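SIR4-interacting protein SIF2 (Saccharomyces cerevisiae, PDB 1R5M) antagonizes telomeric silencing in yeast, is a WD40-repeat subunit of the Set3C corepressor complex, and may recruit SIR4 to non-telomeric sites. Local coordinates at residues Val69-Arg74 with Ile91-His96; Glu58-Tyr63 with Leu114-Asp119; Asp395-Leu400 with Val411-Gln416; Asp160-Ile165 with Asn177-Thr182. All blocks are in the same frame, centred on the assembly; numbering follows the deposited sequence.

Interaction 1. Residues Val69-Arg74 with Ile91-His96. With SO4 (sulfate ion), chain B.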
loop_
_atom_site.group_PDB
_atom_site.type_symbol
_atom_site.label_atom_id
_atom_site.label_comp_id
_atom_site.label_asym_id
_atom_site.label_seq_id
_atom_site.Cartn_x
_atom_site.Cartn_y
_atom_site.Cartn_z
ATOM N N VAL A 69 8.164 -17.109 -5.378
ATOM C CA VAL A 69 8.000 -17.545 -4.003
ATOM C C VAL A 69 7.995 -16.368 -3.034
ATOM O O VAL A 69 8.646 -15.348 -3.268
ATOM C CB VAL A 69 9.143 -18.524 -3.596
ATOM C CG1 VAL A 69 10.490 -17.797 -3.611
ATOM C CG2 VAL A 69 8.875 -19.116 -2.222
ATOM N N ALA A 70 7.227 -16.515 -1.959
ATOM C CA ALA A 70 7.152 -15.513 -0.906
ATOM C C ALA A 70 7.461 -16.290 0.364
ATOM O O ALA A 70 7.407 -17.516 0.373
ATOM C CB ALA A 70 5.752 -14.904 -0.831
ATOM N N ARG A 71 7.799 -15.587 1.434
ATOM C CA ARG A 71 8.100 -16.263 2.683
ATOM C C ARG A 71 7.484 -15.545 3.868
ATOM O O ARG A 71 7.272 -14.330 3.839
ATOM C CB ARG A 71 9.619 -16.372 2.884
ATOM C CG ARG A 71 10.279 -17.488 2.077
ATOM C CD ARG A 71 11.770 -17.594 2.381
ATOM N NE ARG A 71 12.328 -18.879 1.961
ATOM C CZ ARG A 71 12.633 -19.202 0.705
ATOM N NH1 ARG A 71 12.444 -18.335 -0.279
ATOM N NH2 ARG A 71 13.116 -20.406 0.431
ATOM N N LEU A 72 7.164 -16.317 4.898
ATOM C CA LEU A 72 6.633 -15.766 6.129
ATOM C C LEU A 72 7.797 -15.927 7.095
ATOM O O LEU A 72 8.409 -16.992 7.162
ATOM C CB LEU A 72 5.415 -16.563 6.610
ATOM C CG LEU A 72 4.192 -16.522 5.686
ATOM C CD1 LEU A 72 3.042 -17.281 6.335
ATOM C CD2 LEU A 72 3.787 -15.073 5.424
ATOM N N ALA A 73 8.125 -14.863 7.816
ATOM C CA ALA A 73 9.236 -14.918 8.750
ATOM C C ALA A 73 8.903 -14.242 10.062
ATOM O O ALA A 73 8.033 -13.374 10.135
ATOM C CB ALA A 73 10.467 -14.267 8.135
ATOM N N ARG A 74 9.609 -14.656 11.104
ATOM C CA ARG A 74 9.420 -14.082 12.416
ATOM C C ARG A 74 10.732 -13.430 12.826
ATOM O O ARG A 74 11.811 -13.988 12.611
ATOM C CB ARG A 74 9.023 -15.173 13.408
ATOM C CG ARG A 74 8.738 -14.687 14.815
ATOM C CD ARG A 74 7.771 -15.643 15.490
ATOM N NE ARG A 74 8.125 -17.031 15.218
ATOM C CZ ARG A 74 7.247 -18.028 15.162
ATOM N NH1 ARG A 74 5.957 -17.790 15.358
ATOM N NH2 ARG A 74 7.657 -19.262 14.903
ATOM N N ILE A 91 9.126 -18.983 8.821
ATOM C CA ILE A 91 7.946 -19.726 9.249
ATOM C C ILE A 91 7.446 -20.659 8.154
ATOM O O ILE A 91 7.029 -21.789 8.428
ATOM C CB ILE A 91 6.802 -18.759 9.640
ATOM C CG1 ILE A 91 7.212 -17.941 10.868
ATOM C CG2 ILE A 91 5.522 -19.537 9.915
ATOM C CD1 ILE A 91 6.234 -16.841 11.235
ATOM N N ALA A 92 7.488 -20.189 6.912
ATOM C CA ALA A 92 7.019 -20.993 5.795
ATOM C C ALA A 92 7.349 -20.391 4.441
ATOM O O ALA A 92 7.596 -19.190 4.318
ATOM C CB ALA A 92 5.509 -21.193 5.907
ATOM N N GLU A 93 7.354 -21.250 3.429
ATOM C CA GLU A 93 7.598 -20.840 2.058
ATOM C C GLU A 93 6.238 -20.886 1.364
ATOM O O GLU A 93 5.505 -21.873 1.483
ATOM C CB GLU A 93 8.571 -21.804 1.369
ATOM C CG GLU A 93 9.933 -21.891 2.041
ATOM C CD GLU A 93 10.877 -22.858 1.345
ATOM O OE1 GLU A 93 11.997 -23.066 1.859
ATOM O OE2 GLU A 93 10.506 -23.408 0.287
ATOM N N LEU A 94 5.898 -19.810 0.664
ATOM C CA LEU A 94 4.633 -19.712 -0.057
ATOM C C LEU A 94 5.011 -19.693 -1.534
ATOM O O LEU A 94 5.172 -18.630 -2.137
ATOM C CB LEU A 94 3.911 -18.420 0.333
ATOM C CG LEU A 94 3.865 -18.089 1.832
ATOM C CD1 LEU A 94 3.081 -16.801 2.025
ATOM C CD2 LEU A 94 3.225 -19.231 2.626
ATOM N N ARG A 95 5.148 -20.879 -2.113
ATOM C CA ARG A 95 5.572 -20.997 -3.500
ATOM C C ARG A 95 4.457 -21.126 -4.531
ATOM O O ARG A 95 3.425 -21.749 -4.278
ATOM C CB ARG A 95 6.532 -22.188 -3.621
ATOM C CG ARG A 95 7.434 -22.165 -4.845
ATOM C CD ARG A 95 8.463 -23.293 -4.773
ATOM N NE ARG A 95 9.303 -23.213 -3.576
ATOM C CZ ARG A 95 10.395 -22.460 -3.464
ATOM N NH1 ARG A 95 10.800 -21.710 -4.479
ATOM N NH2 ARG A 95 11.089 -22.462 -2.334
ATOM N N HIS A 96 4.674 -20.505 -5.689
ATOM C CA HIS A 96 3.734 -20.566 -6.806
ATOM C C HIS A 96 4.429 -21.356 -7.911
ATOM O O HIS A 96 5.593 -21.111 -8.217
ATOM C CB HIS A 96 3.425 -19.167 -7.352
ATOM C CG HIS A 96 2.544 -18.339 -6.470
ATOM N ND1 HIS A 96 1.265 -17.977 -6.830
ATOM C CD2 HIS A 96 2.777 -17.755 -5.270
ATOM C CE1 HIS A 96 0.749 -17.199 -5.894
ATOM N NE2 HIS A 96 1.647 -17.048 -4.938
HETATM S S SO4 B . 14.163 -20.335 -3.296
HETATM O O1 SO4 B . 13.370 -20.326 -4.539
HETATM O O2 SO4 B . 15.570 -20.643 -3.614
HETATM O O3 SO4 B . 14.077 -19.014 -2.647
HETATM O O4 SO4 B . 13.637 -21.359 -2.373
HETATM O O HOH W 1 12.970 -21.184 3.505
#
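Leu-72 and Leu-94 meet on the buried face of an antiparallel hairpin, strands 69-77 and 86-95, the outer half of a four-stranded beta-propeller blade. Their side chains lie at about a right angle, with Leu-72 CG 3.8 Å from Leu-94 CD1. Ala-70 extends this apolar patch, its CB 4.1 Å from Leu-94 CB, and Val-111, Thr-125 and Trp-116 of the next blade pack against the same face. Ala-70 and Leu-94 are joined by two backbone hydrogen bonds. Farther along, Leu-72 O accepts from Ile-91 N at 2.7 Å and more weakly from Ala-92 N: a classic beta bulge, which sets both residues opposite Leu-72. On the other face Arg-71, Glu-93 and Arg-95 form a salt-bridge network on the more exposed side, with Val-69 buried beneath Arg-95. Arg-71 runs alongside Glu-93, and NH2 forms a salt bridge to Glu-93 OE1 at 3.2 Å, the flat groups turned 57° apart; a water joins Arg-71 NE to the same oxygen, and NH1 also pairs with Glu-65. Val-69 CG2 lies over one face of the Arg-95 guanidinium, near its centre, and Arg-95 NH2 donates to Glu-93 OE2 at 2.8 Å, from above the carboxylate plane. Arg-71 NH2 and Arg-95 NH2 stand 4.0 Å apart, a repulsion probably eased by Glu-93 and by a sulfate, likely from the crystallisation liquor. Sulfate O4 accepts from both nitrogens, 3.0 Å from Arg-71 NH2 and 2.8 Å from Arg-95 NH2.

Interaction 2. Residues Glu58-Tyr63 with Leu114-Asp119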
loop_
_atom_site.group_PDB
_atom_site.type_symbol
_atom_site.label_atom_id
_atom_site.label_comp_id
_atom_site.label_asym_id
_atom_site.label_seq_id
_atom_site.Cartn_x
_atom_site.Cartn_y
_atom_site.Cartn_z
ATOM N N GLU A 58 3.360 -8.109 15.818
ATOM C CA GLU A 58 4.494 -7.248 15.502
ATOM C C GLU A 58 5.765 -7.963 15.060
ATOM O O GLU A 58 6.673 -7.329 14.523
ATOM C CB GLU A 58 4.820 -6.349 16.699
ATOM C CG GLU A 58 5.604 -7.026 17.814
ATOM C CD GLU A 58 6.082 -6.030 18.856
ATOM O OE1 GLU A 58 5.285 -5.666 19.746
ATOM O OE2 GLU A 58 7.250 -5.598 18.770
ATOM N N SER A 59 5.834 -9.277 15.266
ATOM C CA SER A 59 7.033 -10.035 14.910
ATOM C C SER A 59 6.974 -10.780 13.583
ATOM O O SER A 59 7.983 -11.328 13.140
ATOM C CB SER A 59 7.352 -11.050 16.012
ATOM O OG SER A 59 6.460 -12.155 15.956
ATOM N N ILE A 60 5.810 -10.800 12.942
ATOM C CA ILE A 60 5.661 -11.533 11.691
ATOM C C ILE A 60 5.662 -10.676 10.431
ATOM O O ILE A 60 4.882 -9.735 10.293
ATOM C CB ILE A 60 4.377 -12.390 11.719
ATOM C CG1 ILE A 60 4.450 -13.381 12.884
ATOM C CG2 ILE A 60 4.208 -13.131 10.396
ATOM C CD1 ILE A 60 3.227 -14.265 13.027
ATOM N N LEU A 61 6.552 -11.035 9.512
ATOM C CA LEU A 61 6.715 -10.337 8.244
ATOM C C LEU A 61 6.506 -11.284 7.066
ATOM O O LEU A 61 6.956 -12.431 7.088
ATOM C CB LEU A 61 8.131 -9.743 8.159
ATOM C CG LEU A 61 8.573 -9.084 6.847
ATOM C CD1 LEU A 61 7.734 -7.844 6.591
ATOM C CD2 LEU A 61 10.054 -8.710 6.925
ATOM N N ALA A 62 5.805 -10.806 6.046
ATOM C CA ALA A 62 5.597 -11.587 4.835
ATOM C C ALA A 62 6.340 -10.836 3.739
ATOM O O ALA A 62 6.201 -9.621 3.620
ATOM C CB ALA A 62 4.117 -11.668 4.490
ATOM N N TYR A 63 7.146 -11.533 2.951
ATOM C CA TYR A 63 7.843 -10.840 1.880
ATOM C C TYR A 63 7.871 -11.644 0.594
ATOM O O TYR A 63 7.943 -12.872 0.608
ATOM C CB TYR A 63 9.261 -10.438 2.321
ATOM C CG TYR A 63 10.205 -11.562 2.686
ATOM C CD1 TYR A 63 10.799 -12.346 1.699
ATOM C CD2 TYR A 63 10.555 -11.798 4.015
ATOM C CE1 TYR A 63 11.728 -13.331 2.023
ATOM C CE2 TYR A 63 11.486 -12.786 4.351
ATOM C CZ TYR A 63 12.068 -13.543 3.345
ATOM O OH TYR A 63 13.010 -14.496 3.658
ATOM N N LEU A 114 1.239 -8.836 -1.964
ATOM C CA LEU A 114 0.955 -9.614 -0.760
ATOM C C LEU A 114 -0.054 -8.815 0.055
ATOM O O LEU A 114 0.066 -7.593 0.174
ATOM C CB LEU A 114 2.211 -9.846 0.084
ATOM C CG LEU A 114 3.360 -10.604 -0.586
ATOM C CD1 LEU A 114 4.292 -9.601 -1.241
ATOM C CD2 LEU A 114 4.116 -11.426 0.445
ATOM N N ALA A 115 -1.047 -9.500 0.615
ATOM C CA ALA A 115 -2.061 -8.817 1.406
ATOM C C ALA A 115 -2.617 -9.682 2.528
ATOM O O ALA A 115 -3.253 -10.703 2.274
ATOM C CB ALA A 115 -3.208 -8.357 0.501
ATOM N N TRP A 116 -2.363 -9.269 3.765
ATOM C CA TRP A 116 -2.879 -9.972 4.939
ATOM C C TRP A 116 -4.349 -9.624 5.115
ATOM O O TRP A 116 -4.783 -8.527 4.758
ATOM C CB TRP A 116 -2.179 -9.513 6.226
ATOM C CG TRP A 116 -0.776 -9.956 6.416
ATOM C CD1 TRP A 116 0.356 -9.213 6.223
ATOM C CD2 TRP A 116 -0.344 -11.228 6.904
ATOM N NE1 TRP A 116 1.465 -9.945 6.569
ATOM C CE2 TRP A 116 1.066 -11.187 6.989
ATOM C CE3 TRP A 116 -1.011 -12.402 7.278
ATOM C CZ2 TRP A 116 1.821 -12.275 7.434
ATOM C CZ3 TRP A 116 -0.259 -13.485 7.722
ATOM C CH2 TRP A 116 1.143 -13.414 7.795
ATOM N N SER A 117 -5.114 -10.558 5.674
ATOM C CA SER A 117 -6.513 -10.294 5.970
ATOM C C SER A 117 -6.468 -9.373 7.196
ATOM O O SER A 117 -5.456 -9.323 7.901
ATOM C CB SER A 117 -7.242 -11.597 6.304
ATOM O OG SER A 117 -6.646 -12.232 7.419
ATOM N N HIS A 118 -7.549 -8.646 7.454
ATOM C CA HIS A 118 -7.572 -7.722 8.585
ATOM C C HIS A 118 -7.330 -8.381 9.940
ATOM O O HIS A 118 -6.785 -7.763 10.852
ATOM C CB HIS A 118 -8.898 -6.957 8.593
ATOM C CG HIS A 118 -9.043 -6.003 7.449
ATOM N ND1 HIS A 118 -8.238 -4.895 7.300
ATOM C CD2 HIS A 118 -9.882 -6.005 6.386
ATOM C CE1 HIS A 118 -8.576 -4.254 6.194
ATOM N NE2 HIS A 118 -9.570 -4.908 5.622
ATOM N N ASP A 119 -7.726 -9.641 10.058
ATOM C CA ASP A 119 -7.567 -10.401 11.294
ATOM C C ASP A 119 -6.156 -10.974 11.431
ATOM O O ASP A 119 -5.793 -11.506 12.483
ATOM C CB ASP A 119 -8.554 -11.550 11.287
ATOM C CG ASP A 119 -8.443 -12.361 10.019
ATOM O OD1 ASP A 119 -9.013 -11.939 8.990
ATOM O OD2 ASP A 119 -7.761 -13.396 10.042
#
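The seam between two consecutive propeller blades is filled here by the indole of Trp-116, which meets Ile-60 and Ala-62 of the preceding blade. CG stands anti to the carbonyl carbon (chi1 -72°), on a CB that already points toward strand 60-65. Ile-60 crosses the indole at about a right angle: CG2 lies 3.9 Å from Trp-116 CZ2 and 4.0 Å from Trp-116 CH2. Ala-62 CB settles beside the junction of the two rings, 3.8 Å from Trp-116 CZ2 and equally close to NE1. In the WD40 propeller strand 111-116 is the first and innermost of its blade, and its indole packs on the preceding blade, where Leu-72 also touches it; Ile-123 of its own blade lies against it too. The polar N-H is buried but satisfied, since NE1 donates to Thr-52 O on the first strand of the earlier blade. An alanine in place of Trp-116 would probably leave Thr-52 O without this donor and open a gap beside Ile-60 CG2 and Ala-62 CB. The same link recurs one blade on, where Trp-157 NE1 donates to Ala-115 O. Toward the other end of the contact Leu-114 presses its CD2 methyl on the backbone of Tyr-63, 3.8 Å from Tyr-63 C, and the same methyl lies 4.1 Å from Ala-62 CB.

Interaction 3. Residues Asp395-Leu400 with Val411-Gln416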
loop_
_atom_site.group_PDB
_atom_site.type_symbol
_atom_site.label_atom_id
_atom_site.label_comp_id
_atom_site.label_asym_id
_atom_site.label_seq_id
_atom_site.Cartn_x
_atom_site.Cartn_y
_atom_site.Cartn_z
ATOM N N ASP A 395 21.541 1.647 -4.668
ATOM C CA ASP A 395 20.349 0.955 -5.150
ATOM C C ASP A 395 19.066 1.696 -4.774
ATOM O O ASP A 395 19.045 2.487 -3.829
ATOM C CB ASP A 395 20.317 -0.477 -4.596
ATOM C CG ASP A 395 19.331 -1.380 -5.334
ATOM O OD1 ASP A 395 18.825 -0.989 -6.405
ATOM O OD2 ASP A 395 19.075 -2.497 -4.838
ATOM N N TYR A 396 18.010 1.436 -5.540
ATOM C CA TYR A 396 16.697 2.040 -5.322
ATOM C C TYR A 396 15.916 1.246 -4.285
ATOM O O TYR A 396 16.138 0.051 -4.112
ATOM C CB TYR A 396 15.853 1.997 -6.604
ATOM C CG TYR A 396 16.370 2.783 -7.779
ATOM C CD1 TYR A 396 16.536 2.176 -9.023
ATOM C CD2 TYR A 396 16.652 4.143 -7.663
ATOM C CE1 TYR A 396 16.969 2.908 -10.129
ATOM C CE2 TYR A 396 17.086 4.883 -8.758
ATOM C CZ TYR A 396 17.241 4.263 -9.987
ATOM O OH TYR A 396 17.668 5.002 -11.070
ATOM N N ILE A 397 14.986 1.922 -3.618
ATOM C CA ILE A 397 14.088 1.278 -2.662
ATOM C C ILE A 397 12.732 1.339 -3.365
ATOM O O ILE A 397 12.266 2.423 -3.711
ATOM C CB ILE A 397 14.007 2.045 -1.331
ATOM C CG1 ILE A 397 15.324 1.886 -0.568
ATOM C CG2 ILE A 397 12.840 1.517 -0.494
ATOM C CD1 ILE A 397 15.423 2.754 0.669
ATOM N N PHE A 398 12.119 0.180 -3.586
ATOM C CA PHE A 398 10.829 0.087 -4.272
ATOM C C PHE A 398 9.635 -0.013 -3.332
ATOM O O PHE A 398 8.497 0.275 -3.720
ATOM C CB PHE A 398 10.810 -1.142 -5.188
ATOM C CG PHE A 398 11.561 -0.968 -6.481
ATOM C CD1 PHE A 398 11.652 -2.026 -7.379
ATOM C CD2 PHE A 398 12.149 0.249 -6.816
ATOM C CE1 PHE A 398 12.313 -1.880 -8.593
ATOM C CE2 PHE A 398 12.815 0.406 -8.032
ATOM C CZ PHE A 398 12.896 -0.661 -8.921
ATOM N N ASP A 399 9.887 -0.428 -2.099
ATOM C CA ASP A 399 8.803 -0.603 -1.148
ATOM C C ASP A 399 9.298 -0.574 0.288
ATOM O O ASP A 399 10.471 -0.831 0.562
ATOM C CB ASP A 399 8.112 -1.947 -1.427
ATOM C CG ASP A 399 6.995 -2.256 -0.446
ATOM O OD1 ASP A 399 7.143 -3.190 0.375
ATOM O OD2 ASP A 399 5.963 -1.558 -0.496
ATOM N N LEU A 400 8.397 -0.232 1.200
ATOM C CA LEU A 400 8.716 -0.231 2.616
ATOM C C LEU A 400 7.433 -0.566 3.359
ATOM O O LEU A 400 6.333 -0.348 2.843
ATOM C CB LEU A 400 9.292 1.123 3.061
ATOM C CG LEU A 400 8.478 2.412 3.065
ATOM C CD1 LEU A 400 9.391 3.564 3.500
ATOM C CD2 LEU A 400 7.915 2.689 1.680
ATOM N N VAL A 411 12.560 -2.705 4.459
ATOM C CA VAL A 411 12.947 -1.964 3.267
ATOM C C VAL A 411 13.277 -2.918 2.122
ATOM O O VAL A 411 14.130 -3.798 2.257
ATOM C CB VAL A 411 14.184 -1.081 3.562
ATOM C CG1 VAL A 411 14.533 -0.247 2.350
ATOM C CG2 VAL A 411 13.910 -0.186 4.766
ATOM N N ALA A 412 12.596 -2.738 0.999
ATOM C CA ALA A 412 12.818 -3.578 -0.167
ATOM C C ALA A 412 13.608 -2.827 -1.233
ATOM O O ALA A 412 13.114 -1.859 -1.813
ATOM C CB ALA A 412 11.471 -4.046 -0.739
ATOM N N TYR A 413 14.841 -3.263 -1.475
ATOM C CA TYR A 413 15.673 -2.641 -2.501
ATOM C C TYR A 413 15.405 -3.363 -3.814
ATOM O O TYR A 413 15.017 -4.533 -3.820
ATOM C CB TYR A 413 17.162 -2.744 -2.148
ATOM C CG TYR A 413 17.586 -1.868 -0.991
ATOM C CD1 TYR A 413 17.570 -2.349 0.320
ATOM C CD2 TYR A 413 18.006 -0.558 -1.207
ATOM C CE1 TYR A 413 17.966 -1.543 1.388
ATOM C CE2 TYR A 413 18.401 0.257 -0.145
ATOM C CZ TYR A 413 18.379 -0.243 1.145
ATOM O OH TYR A 413 18.773 0.558 2.194
ATOM N N SER A 414 15.625 -2.677 -4.930
ATOM C CA SER A 414 15.354 -3.274 -6.232
ATOM C C SER A 414 16.213 -4.488 -6.557
ATOM O O SER A 414 15.712 -5.479 -7.085
ATOM C CB SER A 414 15.512 -2.230 -7.342
ATOM O OG SER A 414 16.870 -1.912 -7.576
ATOM N N LEU A 415 17.497 -4.424 -6.218
ATOM C CA LEU A 415 18.417 -5.513 -6.528
ATOM C C LEU A 415 19.131 -6.162 -5.346
ATOM O O LEU A 415 19.235 -7.391 -5.280
ATOM C CB LEU A 415 19.459 -5.014 -7.533
ATOM C CG LEU A 415 18.892 -4.578 -8.886
ATOM C CD1 LEU A 415 19.938 -3.807 -9.676
ATOM C CD2 LEU A 415 18.425 -5.807 -9.653
ATOM N N GLN A 416 19.622 -5.352 -4.415
ATOM C CA GLN A 416 20.343 -5.900 -3.273
ATOM C C GLN A 416 19.445 -6.471 -2.186
ATOM O O GLN A 416 18.219 -6.499 -2.313
ATOM C CB GLN A 416 21.285 -4.852 -2.666
ATOM C CG GLN A 416 20.603 -3.644 -2.055
ATOM C CD GLN A 416 21.594 -2.695 -1.404
ATOM O OE1 GLN A 416 22.769 -2.664 -1.771
ATOM N NE2 GLN A 416 21.122 -1.907 -0.450
#
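Asp-395 bridges to the turn that follows strand 408-413, its carboxylate gripped by the Ser-414 hydroxyl and the backbone N-H groups of Leu-415 and Gln-416. CG stands anti to the backbone N (chi1 -164°), which carries the group over to that turn. Ser-414 OG donates a very short bond, 2.5 Å, to Asp-395 OD1, an oxygen that also accepts from Tyr-396 N. Asp-395 OD2 takes Leu-415 N on its syn lone pair at 2.8 Å and Gln-416 N nearly in line with its C-O bond at 2.9 Å; so many donors would probably favour the charged carboxylate. Among backbone bonds, Ser-414 N reaches Tyr-396 O and Phe-398 N reaches Ala-412 O, while Ala-412 N donates to Asp-399 O. Phe-398 and Asp-399 thus both face Ala-412, a classic beta bulge. One CH-pi contact is made: Ser-414 CB sits over the face of Phe-398, 3.6 Å from the ring centroid and 20° off its normal. Apolar packing centres on Ile-397, whose CD1 is 3.6 Å from Val-411 CG1 and whose CG1 is 3.5 Å from Tyr-413 CE2, the isoleucine and tyrosine pointing the same way. This hairpin belongs to the blade of WD repeat 8: Ile-397 and Leu-400 rest on strand 344-349 of the preceding blade, Asp-399 pairs with Arg-337, and strand 408-413 pairs on its other side with 419-422, which in turn pairs with the N-terminal strand 37-44.

Interaction 4. Residues Asp160-Ile165 with Asn177-Thr182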
loop_
_atom_site.group_PDB
_atom_site.type_symbol
_atom_site.label_atom_id
_atom_site.label_comp_id
_atom_site.label_asym_id
_atom_site.label_seq_id
_atom_site.Cartn_x
_atom_site.Cartn_y
_atom_site.Cartn_z
ATOM N N ASP A 160 -15.130 -8.514 7.014
ATOM C CA ASP A 160 -15.183 -9.813 7.684
ATOM C C ASP A 160 -14.296 -10.925 7.125
ATOM O O ASP A 160 -14.378 -12.068 7.577
ATOM C CB ASP A 160 -16.630 -10.304 7.760
ATOM C CG ASP A 160 -17.349 -10.203 6.436
ATOM O OD1 ASP A 160 -16.756 -10.583 5.407
ATOM O OD2 ASP A 160 -18.513 -9.750 6.426
ATOM N N GLY A 161 -13.452 -10.596 6.150
ATOM C CA GLY A 161 -12.549 -11.586 5.586
ATOM C C GLY A 161 -13.170 -12.679 4.734
ATOM O O GLY A 161 -12.641 -13.795 4.669
ATOM N N THR A 162 -14.271 -12.359 4.065
ATOM C CA THR A 162 -14.964 -13.326 3.226
ATOM C C THR A 162 -14.801 -13.046 1.735
ATOM O O THR A 162 -15.006 -13.931 0.907
ATOM C CB THR A 162 -16.470 -13.359 3.551
ATOM O OG1 THR A 162 -17.027 -12.048 3.392
ATOM C CG2 THR A 162 -16.694 -13.824 4.986
ATOM N N HIS A 163 -14.437 -11.814 1.394
ATOM C CA HIS A 163 -14.267 -11.439 -0.004
ATOM C C HIS A 163 -13.025 -10.598 -0.213
ATOM O O HIS A 163 -12.565 -9.913 0.697
ATOM C CB HIS A 163 -15.454 -10.607 -0.501
ATOM C CG HIS A 163 -16.767 -11.322 -0.454
ATOM N ND1 HIS A 163 -17.464 -11.524 0.717
ATOM C CD2 HIS A 163 -17.510 -11.882 -1.436
ATOM C CE1 HIS A 163 -18.582 -12.175 0.454
ATOM N NE2 HIS A 163 -18.635 -12.405 -0.846
ATOM N N ILE A 164 -12.483 -10.661 -1.422
ATOM C CA ILE A 164 -11.338 -9.833 -1.769
ATOM C C ILE A 164 -11.579 -9.286 -3.163
ATOM O O ILE A 164 -12.365 -9.841 -3.938
ATOM C CB ILE A 164 -9.982 -10.600 -1.808
ATOM C CG1 ILE A 164 -10.026 -11.718 -2.849
ATOM C CG2 ILE A 164 -9.637 -11.132 -0.430
ATOM C CD1 ILE A 164 -8.644 -12.274 -3.193
ATOM N N ILE A 165 -10.925 -8.171 -3.455
ATOM C CA ILE A 165 -10.979 -7.565 -4.777
ATOM C C ILE A 165 -9.530 -7.608 -5.219
ATOM O O ILE A 165 -8.637 -7.248 -4.449
ATOM C CB ILE A 165 -11.394 -6.089 -4.744
ATOM C CG1 ILE A 165 -12.796 -5.945 -4.167
ATOM C CG2 ILE A 165 -11.334 -5.507 -6.153
ATOM C CD1 ILE A 165 -13.089 -4.543 -3.715
ATOM N N ASN A 177 -15.063 -14.655 -3.852
ATOM C CA ASN A 177 -15.575 -15.138 -2.583
ATOM C C ASN A 177 -14.274 -15.876 -2.261
ATOM O O ASN A 177 -13.966 -16.903 -2.870
ATOM C CB ASN A 177 -16.714 -16.137 -2.755
ATOM C CG ASN A 177 -17.052 -16.838 -1.458
ATOM O OD1 ASN A 177 -16.158 -17.214 -0.704
ATOM N ND2 ASN A 177 -18.343 -17.022 -1.192
ATOM N N VAL A 178 -13.484 -15.326 -1.346
ATOM C CA VAL A 178 -12.183 -15.893 -1.021
ATOM C C VAL A 178 -12.202 -17.265 -0.356
ATOM O O VAL A 178 -11.244 -18.033 -0.471
ATOM C CB VAL A 178 -11.365 -14.892 -0.157
ATOM C CG1 VAL A 178 -11.790 -14.974 1.300
ATOM C CG2 VAL A 178 -9.878 -15.156 -0.321
ATOM N N ILE A 179 -13.295 -17.584 0.326
ATOM C CA ILE A 179 -13.409 -18.872 0.996
ATOM C C ILE A 179 -13.671 -19.998 -0.003
ATOM O O ILE A 179 -13.037 -21.053 0.066
ATOM C CB ILE A 179 -14.519 -18.832 2.071
ATOM C CG1 ILE A 179 -14.080 -17.906 3.213
ATOM C CG2 ILE A 179 -14.810 -20.236 2.589
ATOM C CD1 ILE A 179 -15.112 -17.722 4.304
ATOM N N SER A 180 -14.593 -19.777 -0.935
ATOM C CA SER A 180 -14.898 -20.792 -1.939
ATOM C C SER A 180 -13.931 -20.688 -3.120
ATOM O O SER A 180 -13.771 -21.636 -3.889
ATOM C CB SER A 180 -16.340 -20.643 -2.434
ATOM O OG SER A 180 -16.553 -19.365 -3.008
ATOM N N GLY A 181 -13.285 -19.533 -3.256
ATOM C CA GLY A 181 -12.346 -19.334 -4.347
ATOM C C GLY A 181 -13.044 -19.205 -5.684
ATOM O O GLY A 181 -12.517 -19.624 -6.716
ATOM N N THR A 182 -14.237 -18.623 -5.669
ATOM C CA THR A 182 -15.012 -18.447 -6.886
ATOM C C THR A 182 -15.065 -16.990 -7.334
ATOM O O THR A 182 -14.985 -16.065 -6.523
ATOM C CB THR A 182 -16.452 -18.973 -6.708
ATOM O OG1 THR A 182 -17.068 -18.325 -5.588
ATOM C CG2 THR A 182 -16.438 -20.483 -6.475
HETATM O O HOH W 2 -16.928 -15.833 1.528
#
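Val-178 lies across the start of strand 163-168, its two methyls divided between the backbone of Gly-161 and Thr-162 and the side chain of Ile-164. Its CB is 3.9 Å from Thr-162 O and 4.1 Å from Ile-164 CG2. CG1, between the backbone N and the carbonyl carbon (chi1 81°), comes within 3.4 Å of Thr-162 O and also touches Gly-161 O. CG2 goes to the apolar side, 4.0 Å from Ile-164 CG2, the two side chains at about a right angle; Trp-157 of the blade's first strand packs against both. Val-178 N donates to Thr-162 O at 3.1 Å. The contact joins the start of the second strand of the WD repeat 3 propeller blade to the end of the third, just where the chain turns toward the outermost strand. Asn-177 shapes that turn: OD1 takes Ser-180 N at 3.0 Å, an Asx motif, and a G1 beta bulge places Gly-181 and Thr-182 opposite it. A water donates to both Asn-177 OD1 and Thr-162 O, tying the segments a second time. Beside it His-163 sets CD2 4.0 Å from Asn-177 CA and donates ND1 to Thr-162 OG1 at 2.8 Å. An alanine in place of His-163 would probably cost Thr-162 OG1 this donor and uncover the backbone at Asn-177. Thr-162 OG1 in turn donates to Asp-160 OD1, on its syn side but 28° out of the carboxylate plane.

From the N terminus, the chain enters interaction 2 at 58-63 and returns to it at 114-119, joining the blade of WD repeat 1 to that of WD repeat 2. Interaction 1 opens and closes within that span, as the hairpin of the earlier blade's outer strands; the two touch through neighbouring strands 60-65 and 69-77, where Ala-73 N probably hydrogen-bonds to Leu-61 O. Interaction 4 follows in series, a short closure inside the blade of WD repeat 3, its nearest atoms about 5 Å from interaction 2. Interaction 3 comes last, in the WD repeat 8 blade, its centre about 31 Å from that of interaction 4 across the propeller. No two contacts cross.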